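Local atomic coordinates of homoprotocatechuate 2,3-dioxygenase (Brevibacterium fuscum, PDB entry 4Z6M), a protein that cleaves, in its native form, the aromatic ring of homoprotocatechuate between carbons 2 and 3 with molecular oxygen, using a non-haem iron(II) centre. Residues 32-36 / 37-41; 102-105 / 106-110; 273-277 / 278-282. The protein carries 1 engineered substitution. All coordinates share one frame; numbering follows the deposited sequence.

Contact 1: residues 32-36 / 37-41; sequences RNFYV and DVLGL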
loop_
_atom_site.group_PDB
_atom_site.type_symbol
_atom_site.label_atom_id
_atom_site.label_comp_id
_atom_site.label_asym_id
_atom_site.label_seq_id
_atom_site.Cartn_x
_atom_site.Cartn_y
_atom_site.Cartn_z
ATOM N N ARG A 32 21.259 -15.740 -13.325
ATOM C CA ARG A 32 21.271 -15.598 -11.862
ATOM C C ARG A 32 21.142 -14.143 -11.445
ATOM O O ARG A 32 20.401 -13.816 -10.510
ATOM C CB ARG A 32 22.573 -16.170 -11.274
ATOM C CG ARG A 32 22.478 -16.376 -9.763
ATOM C CD ARG A 32 23.825 -16.796 -9.169
ATOM N NE ARG A 32 23.725 -17.236 -7.783
ATOM C CZ ARG A 32 23.572 -16.419 -6.749
ATOM N NH1 ARG A 32 23.528 -15.104 -6.925
ATOM N NH2 ARG A 32 23.500 -16.924 -5.525
ATOM N N ASN A 33 21.856 -13.253 -12.125
ATOM C CA ASN A 33 21.784 -11.843 -11.774
ATOM C C ASN A 33 20.343 -11.319 -11.898
ATOM O O ASN A 33 19.885 -10.523 -11.077
ATOM C CB ASN A 33 22.754 -11.029 -12.631
ATOM C CG ASN A 33 22.668 -9.541 -12.361
ATOM O OD1 ASN A 33 22.134 -8.794 -13.177
ATOM N ND2 ASN A 33 23.188 -9.104 -11.223
ATOM N N PHE A 34 19.633 -11.771 -12.924
ATOM C CA PHE A 34 18.253 -11.329 -13.127
ATOM C C PHE A 34 17.344 -11.909 -12.038
ATOM O O PHE A 34 16.607 -11.177 -11.369
ATOM C CB PHE A 34 17.777 -11.752 -14.511
ATOM C CG PHE A 34 16.372 -11.293 -14.860
ATOM C CD1 PHE A 34 16.149 -9.983 -15.273
ATOM C CD2 PHE A 34 15.291 -12.164 -14.809
ATOM C CE1 PHE A 34 14.865 -9.558 -15.626
ATOM C CE2 PHE A 34 14.014 -11.739 -15.158
ATOM C CZ PHE A 34 13.812 -10.445 -15.568
ATOM N N TYR A 35 17.345 -13.235 -11.879
ATOM C CA TYR A 35 16.364 -13.853 -11.009
ATOM C C TYR A 35 16.656 -13.706 -9.518
ATOM O O TYR A 35 15.717 -13.648 -8.710
ATOM C CB TYR A 35 16.193 -15.328 -11.344
ATOM C CG TYR A 35 15.481 -15.551 -12.667
ATOM C CD1 TYR A 35 14.100 -15.456 -12.753
ATOM C CD2 TYR A 35 16.169 -15.865 -13.819
ATOM C CE1 TYR A 35 13.432 -15.646 -13.949
ATOM C CE2 TYR A 35 15.511 -16.068 -15.023
ATOM C CZ TYR A 35 14.143 -15.960 -15.083
ATOM O OH TYR A 35 13.447 -16.131 -16.243
ATOM N N VAL A 36 17.935 -13.663 -9.160
ATOM C CA VAL A 36 18.332 -13.533 -7.765
ATOM C C VAL A 36 18.565 -12.070 -7.432
ATOM O O VAL A 36 17.949 -11.546 -6.501
ATOM C CB VAL A 36 19.577 -14.391 -7.420
ATOM C CG1 VAL A 36 19.986 -14.196 -5.963
ATOM C CG2 VAL A 36 19.281 -15.856 -7.681
ATOM N N ASP A 37 19.473 -11.401 -8.125
ATOM C CA ASP A 37 19.830 -10.045 -7.709
ATOM C C ASP A 37 18.756 -9.033 -8.044
ATOM O O ASP A 37 18.428 -8.197 -7.201
ATOM C CB ASP A 37 21.186 -9.614 -8.251
ATOM C CG ASP A 37 22.286 -10.497 -7.747
ATOM O OD1 ASP A 37 22.233 -10.884 -6.561
ATOM O OD2 ASP A 37 23.185 -10.792 -8.520
ATOM N N VAL A 38 18.190 -9.104 -9.248
ATOM C CA VAL A 38 17.126 -8.154 -9.589
ATOM C C VAL A 38 15.816 -8.543 -8.933
ATOM O O VAL A 38 15.240 -7.729 -8.211
ATOM C CB VAL A 38 16.960 -7.957 -11.104
ATOM C CG1 VAL A 38 15.829 -6.982 -11.407
ATOM C CG2 VAL A 38 18.283 -7.500 -11.729
ATOM N N LEU A 39 15.387 -9.785 -9.115
ATOM C CA LEU A 39 14.047 -10.194 -8.675
ATOM C C LEU A 39 13.969 -10.743 -7.257
ATOM O O LEU A 39 12.882 -10.862 -6.714
ATOM C CB LEU A 39 13.418 -11.171 -9.659
ATOM C CG LEU A 39 13.134 -10.589 -11.052
ATOM C CD1 LEU A 39 12.440 -11.691 -11.842
ATOM C CD2 LEU A 39 12.274 -9.331 -10.991
ATOM N N GLY A 40 15.097 -11.136 -6.671
ATOM C CA GLY A 40 15.099 -11.531 -5.269
ATOM C C GLY A 40 14.594 -12.937 -4.972
ATOM O O GLY A 40 14.304 -13.259 -3.810
ATOM N N LEU A 41 14.499 -13.809 -5.973
ATOM C CA LEU A 41 14.114 -15.186 -5.685
ATOM C C LEU A 41 15.191 -15.860 -4.822
ATOM O O LEU A 41 16.346 -15.431 -4.807
ATOM C CB LEU A 41 13.893 -15.975 -6.976
ATOM C CG LEU A 41 12.561 -15.652 -7.682
ATOM C CD1 LEU A 41 12.597 -16.162 -9.112
ATOM C CD2 LEU A 41 11.345 -16.217 -6.955
HETATM O O HOH W 1 24.079 -13.345 -9.070
HETATM O O HOH W 2 23.624 -12.856 -5.196
#
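The C-terminal turns of helix 28-38, where Asn33 and Phe34 meet Val38 and Leu39, widen from alpha to pi geometry within the N-terminal glyoxalase-type domain. The evidence is in the spacing of the backbone bonds: Val38 N donates to Asn33 O at 2.9 Å and Leu39 N to Phe34 O at 2.9 Å, each five residues back. Gly40 then leaves helical angles with phi 79°, and Leu41 N reaches back six residues to Tyr35 O (3.0 Å) in the carbonyl plane.

On the buried side, Leu39 CD1 lies 3.7 Å from Phe34 CE2, and the Tyr35 and Leu41 side chains run side by side. Tyr35 CG stands anti to its carbonyl carbon (chi1 -71°), which sends the ring along Leu41 towards Leu64 and Leu66 of strand 64-68; its hydroxyl bonds Asp260.

The outer side is polar. The Asn33 amide may bond Asp37, but Asn33 has two deposited conformers, so this is doubtful. Arg32, whose NE forms a salt bridge with Glu46, is too far from Asp37 for another. Two waters close the gap in the guanidinium plane: both accept from Arg32 NH1, one donating to Asp37 OD2 and the other to Asp37 OD1, every leg 2.8 Å.

Contact 2: residues 102-105 / 106-110; sequences ERRK and DGFVK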
loop_
_atom_site.group_PDB
_atom_site.type_symbol
_atom_site.label_atom_id
_atom_site.label_comp_id
_atom_site.label_asym_id
_atom_site.label_seq_id
_atom_site.Cartn_x
_atom_site.Cartn_y
_atom_site.Cartn_z
ATOM N N GLU A 102 7.898 -40.374 -20.184
ATOM C CA GLU A 102 9.128 -40.830 -19.570
ATOM C C GLU A 102 8.979 -40.711 -18.056
ATOM O O GLU A 102 8.641 -39.640 -17.554
ATOM C CB GLU A 102 10.326 -39.997 -20.042
ATOM C CG GLU A 102 11.622 -40.497 -19.424
ATOM C CD GLU A 102 12.879 -39.821 -19.938
ATOM O OE1 GLU A 102 12.776 -38.968 -20.861
ATOM O OE2 GLU A 102 13.970 -40.155 -19.395
ATOM N N ARG A 103 9.230 -41.821 -17.365
ATOM C CA ARG A 103 9.030 -41.904 -15.916
ATOM C C ARG A 103 10.388 -42.114 -15.237
ATOM O O ARG A 103 11.128 -43.043 -15.603
ATOM C CB ARG A 103 8.114 -43.096 -15.619
ATOM C CG ARG A 103 7.850 -43.374 -14.153
ATOM C CD ARG A 103 6.707 -42.533 -13.675
ATOM N NE ARG A 103 6.232 -42.853 -12.331
ATOM C CZ ARG A 103 5.147 -43.561 -12.015
ATOM N NH1 ARG A 103 4.379 -44.126 -12.936
ATOM N NH2 ARG A 103 4.820 -43.706 -10.740
ATOM N N ARG A 104 10.702 -41.284 -14.228
ATOM C CA ARG A 104 11.921 -41.498 -13.442
ATOM C C ARG A 104 11.610 -41.496 -11.962
ATOM O O ARG A 104 11.156 -40.483 -11.411
ATOM C CB ARG A 104 12.922 -40.403 -13.762
ATOM C CG ARG A 104 13.410 -40.484 -15.198
ATOM C CD ARG A 104 14.642 -39.659 -15.399
ATOM N NE ARG A 104 14.963 -39.498 -16.808
ATOM C CZ ARG A 104 15.923 -38.688 -17.268
ATOM N NH1 ARG A 104 16.690 -37.995 -16.421
ATOM N NH2 ARG A 104 16.117 -38.571 -18.576
ATOM N N LYS A 105 11.872 -42.623 -11.314
ATOM C CA LYS A 105 11.523 -42.814 -9.914
ATOM C C LYS A 105 12.251 -41.855 -8.979
ATOM O O LYS A 105 11.750 -41.576 -7.886
ATOM C CB LYS A 105 11.772 -44.264 -9.478
ATOM C CG LYS A 105 13.241 -44.605 -9.342
ATOM C CD LYS A 105 13.490 -46.102 -9.216
ATOM C CE LYS A 105 12.617 -46.743 -8.148
ATOM N NZ LYS A 105 12.755 -46.103 -6.805
ATOM N N ASP A 106 13.410 -41.358 -9.405
ATOM C CA ASP A 106 14.192 -40.428 -8.603
ATOM C C ASP A 106 14.242 -39.040 -9.223
ATOM O O ASP A 106 15.058 -38.223 -8.814
ATOM C CB ASP A 106 15.616 -40.967 -8.381
ATOM C CG ASP A 106 15.632 -42.225 -7.521
ATOM O OD1 ASP A 106 14.862 -42.300 -6.534
ATOM O OD2 ASP A 106 16.418 -43.141 -7.832
ATOM N N GLY A 107 13.339 -38.750 -10.162
ATOM C CA GLY A 107 13.165 -37.398 -10.648
ATOM C C GLY A 107 14.062 -37.011 -11.800
ATOM O O GLY A 107 15.056 -37.682 -12.105
ATOM N N PHE A 108 13.734 -35.887 -12.416
ATOM C CA PHE A 108 14.536 -35.291 -13.499
ATOM C C PHE A 108 15.414 -34.146 -13.045
ATOM O O PHE A 108 16.354 -33.773 -13.746
ATOM C CB PHE A 108 13.611 -34.734 -14.602
ATOM C CG PHE A 108 12.865 -35.789 -15.392
ATOM C CD1 PHE A 108 11.714 -36.364 -14.884
ATOM C CD2 PHE A 108 13.342 -36.225 -16.629
ATOM C CE1 PHE A 108 11.014 -37.314 -15.594
ATOM C CE2 PHE A 108 12.634 -37.179 -17.348
ATOM C CZ PHE A 108 11.482 -37.736 -16.827
ATOM N N VAL A 109 15.036 -33.519 -11.925
ATOM C CA VAL A 109 15.776 -32.405 -11.345
ATOM C C VAL A 109 15.888 -32.660 -9.849
ATOM O O VAL A 109 15.089 -33.403 -9.275
ATOM C CB VAL A 109 15.085 -31.035 -11.615
ATOM C CG1 VAL A 109 14.931 -30.768 -13.098
ATOM C CG2 VAL A 109 13.732 -30.957 -10.937
ATOM N N LYS A 110 16.871 -32.034 -9.217
ATOM C CA LYS A 110 17.061 -32.176 -7.775
ATOM C C LYS A 110 15.810 -31.721 -7.017
ATOM O O LYS A 110 15.129 -30.764 -7.423
ATOM C CB LYS A 110 18.266 -31.361 -7.332
ATOM C CG LYS A 110 19.575 -31.958 -7.774
ATOM C CD LYS A 110 20.751 -31.137 -7.268
ATOM C CE LYS A 110 22.090 -31.790 -7.592
ATOM N NZ LYS A 110 22.228 -32.170 -9.031
HETATM O O HOH W 3 17.121 -38.311 -13.875
#
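Arg104 lies across the ring of Phe108 at a type I beta turn, Arg104 to Gly107, that ends strand 101-104, an outermost strand of the eight-stranded mixed sheet of the N-terminal glyoxalase-type domain. In the backbone, Gly107 N donates to Arg104 O at 3.1 Å, closing the turn. Gly107 has phi 88° and psi 167°, a combination at which a CB would press on the preceding carbonyl oxygen.

The contacts with the aromatic ring involve a face and an edge. Arg104 CD sits 3.9 Å from the centroid of the Phe108 ring and close to its normal, a CH-pi contact over the face. Further along the extended arginine chain, Arg104 NE comes 3.3 Å from Phe108 CE2, with the guanidinium plane tilted 25° from that of the ring. The ring edge turns to the strand, Phe108 CZ lying 3.5 Å from Glu102 O. Ala115 and Arg117 of strand 115-119 also touch the ring.

A salt bridge fixes the rotation of the guanidinium: Arg104 NE and NH2 both donate, side-on, to the single oxygen Glu102 OE2, each at 2.8 Å, and that oxygen lies in the guanidinium plane. The two nitrogens approach from the same face of the carboxylate. At another edge of the group, a water accepts from Arg104 NH1 at 2.6 Å and donates to Gly107 O.

Contact 3: residues 273-277 / 278-282; sequences YYTGD and PDNPT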
loop_
_atom_site.group_PDB
_atom_site.type_symbol
_atom_site.label_atom_id
_atom_site.label_comp_id
_atom_site.label_asym_id
_atom_site.label_seq_id
_atom_site.Cartn_x
_atom_site.Cartn_y
_atom_site.Cartn_z
ATOM N N TYR A 273 -9.137 -13.442 -7.944
ATOM C CA TYR A 273 -10.277 -13.817 -7.102
ATOM C C TYR A 273 -10.378 -15.342 -6.955
ATOM O O TYR A 273 -9.709 -16.107 -7.651
ATOM C CB TYR A 273 -11.575 -13.190 -7.659
ATOM C CG TYR A 273 -11.861 -13.561 -9.095
ATOM C CD1 TYR A 273 -12.578 -14.712 -9.404
ATOM C CD2 TYR A 273 -11.404 -12.778 -10.145
ATOM C CE1 TYR A 273 -12.840 -15.074 -10.706
ATOM C CE2 TYR A 273 -11.657 -13.130 -11.467
ATOM C CZ TYR A 273 -12.374 -14.291 -11.738
ATOM O OH TYR A 273 -12.618 -14.688 -13.035
ATOM N N TYR A 274 -11.223 -15.750 -6.022
ATOM C CA TYR A 274 -11.462 -17.152 -5.675
ATOM C C TYR A 274 -12.366 -17.840 -6.675
ATOM O O TYR A 274 -13.474 -17.361 -6.989
ATOM C CB TYR A 274 -12.069 -17.233 -4.258
ATOM C CG TYR A 274 -12.662 -18.612 -3.913
ATOM C CD1 TYR A 274 -11.864 -19.662 -3.481
ATOM C CD2 TYR A 274 -14.021 -18.842 -4.025
ATOM C CE1 TYR A 274 -12.410 -20.900 -3.178
ATOM C CE2 TYR A 274 -14.577 -20.069 -3.702
ATOM C CZ TYR A 274 -13.761 -21.106 -3.292
ATOM O OH TYR A 274 -14.285 -22.347 -3.017
ATOM N N THR A 275 -11.913 -18.997 -7.149
ATOM C CA THR A 275 -12.624 -19.746 -8.178
ATOM C C THR A 275 -12.969 -21.181 -7.758
ATOM O O THR A 275 -13.370 -21.985 -8.587
ATOM C CB THR A 275 -11.742 -19.838 -9.423
ATOM O OG1 THR A 275 -10.572 -20.561 -9.019
ATOM C CG2 THR A 275 -11.416 -18.443 -9.999
ATOM N N GLY A 276 -12.763 -21.508 -6.490
ATOM C CA GLY A 276 -12.822 -22.901 -6.036
ATOM C C GLY A 276 -14.179 -23.539 -5.999
ATOM O O GLY A 276 -14.256 -24.750 -5.873
ATOM N N ASP A 277 -15.268 -22.776 -6.096
ATOM C CA ASP A 277 -16.580 -23.412 -6.160
ATOM C C ASP A 277 -16.813 -23.981 -7.570
ATOM O O ASP A 277 -16.407 -23.382 -8.565
ATOM C CB ASP A 277 -17.689 -22.429 -5.819
ATOM C CG ASP A 277 -17.786 -22.083 -4.324
ATOM O OD1 ASP A 277 -16.881 -22.420 -3.525
ATOM O OD2 ASP A 277 -18.807 -21.452 -3.960
ATOM N N PRO A 278 -17.507 -25.120 -7.656
ATOM C CA PRO A 278 -17.561 -25.810 -8.959
ATOM C C PRO A 278 -18.422 -25.102 -10.020
ATOM O O PRO A 278 -18.260 -25.350 -11.219
ATOM C CB PRO A 278 -18.136 -27.177 -8.596
ATOM C CG PRO A 278 -18.926 -26.912 -7.363
ATOM C CD PRO A 278 -18.072 -25.942 -6.581
ATOM N N ASP A 279 -19.328 -24.248 -9.549
ATOM C CA ASP A 279 -20.171 -23.424 -10.405
ATOM C C ASP A 279 -19.683 -21.966 -10.470
ATOM O O ASP A 279 -20.428 -21.055 -10.799
ATOM C CB ASP A 279 -21.627 -23.490 -9.956
ATOM C CG ASP A 279 -21.852 -22.921 -8.555
ATOM O OD1 ASP A 279 -20.845 -22.677 -7.839
ATOM O OD2 ASP A 279 -23.032 -22.735 -8.173
ATOM N N ASN A 280 -18.414 -21.762 -10.151
ATOM C CA ASN A 280 -17.768 -20.470 -10.346
ATOM C C ASN A 280 -18.186 -19.868 -11.673
ATOM O O ASN A 280 -18.028 -20.513 -12.708
ATOM C CB ASN A 280 -16.269 -20.633 -10.348
ATOM C CG ASN A 280 -15.562 -19.311 -10.471
ATOM O OD1 ASN A 280 -15.602 -18.499 -9.552
ATOM N ND2 ASN A 280 -14.928 -19.083 -11.601
ATOM N N PRO A 281 -18.685 -18.618 -11.668
ATOM C CA PRO A 281 -19.202 -18.094 -12.926
ATOM C C PRO A 281 -18.088 -17.823 -13.922
ATOM O O PRO A 281 -17.102 -17.187 -13.588
ATOM C CB PRO A 281 -19.885 -16.788 -12.511
ATOM C CG PRO A 281 -20.206 -16.939 -11.064
ATOM C CD PRO A 281 -19.120 -17.813 -10.499
ATOM N N THR A 282 -18.248 -18.315 -15.141
ATOM C CA THR A 282 -17.283 -18.046 -16.178
ATOM C C THR A 282 -17.551 -16.653 -16.772
ATOM O O THR A 282 -18.668 -16.114 -16.718
ATOM C CB THR A 282 -17.354 -19.092 -17.275
ATOM O OG1 THR A 282 -18.667 -19.053 -17.834
ATOM C CG2 THR A 282 -17.096 -20.451 -16.709
HETATM O O HOH W 4 -14.252 -16.839 -13.339
HETATM O O HOH W 5 -15.648 -19.748 -6.910
#
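Asn280 folds back over Thr275 in the connection between strands 265-270 and 283-286, a loop lying against the second subunit. The compact part is the type I beta turn from Asp277 to Asn280, closed by Asn280 N donating to Asp277 O at 3.0 Å. With its CG anti to the backbone N (chi1 -177°), Asn280 carries its amide inward: OD1 comes 3.5 Å from Thr275 CA, while ND2 lies 3.9 Å from Thr275 CG2. Thr178 of strand 176-182 touches both side chains. Before the turn, the Tyr274 ring centre covers Gly276 N, and Tyr274 OH donates to Asp277 OD1 at 2.6 Å.

The looser part is bridged by water. One water joins Asn280 ND2, Tyr273 OH and Pro281 O; another accepts from Asp277 N and donates to Asn280 OD1 at 2.9 Å. Asn280 also has a polar partner in Arg137 of the second subunit.

Asp277 OD2 and Asp279 OD1 are 4.5 Å apart, two like charges balanced across the interface. In the second subunit, Arg80 forms salt bridges with both, Arg17 one with Asp277, and His134 a hydrogen bond with Asp279 OD2. The arginines probably favour the ionised carboxylates and tie the turn to the neighbouring chain.

The three contacts follow one another along the chain without touching. Contacts 1 and 2 belong to the N-terminal glyoxalase-type domain, with centres about 27 Å apart; helix 28-38 leads into strand 42-46, while strand 101-104 lies at the other end of the same sheet. Contact 1 also meets the C-terminal glyoxalase-type domain through Asp260 and Ile258. Contact 3 follows strand 265-270, which carries Glu267, a ligand of the iron with His155 and His214. Even so, the Thr275 side chain is about 14 Å from the iron, and the centre of contact 3 lies about 34 Å from each of the others. Of the three, contact 3 alone meets another subunit.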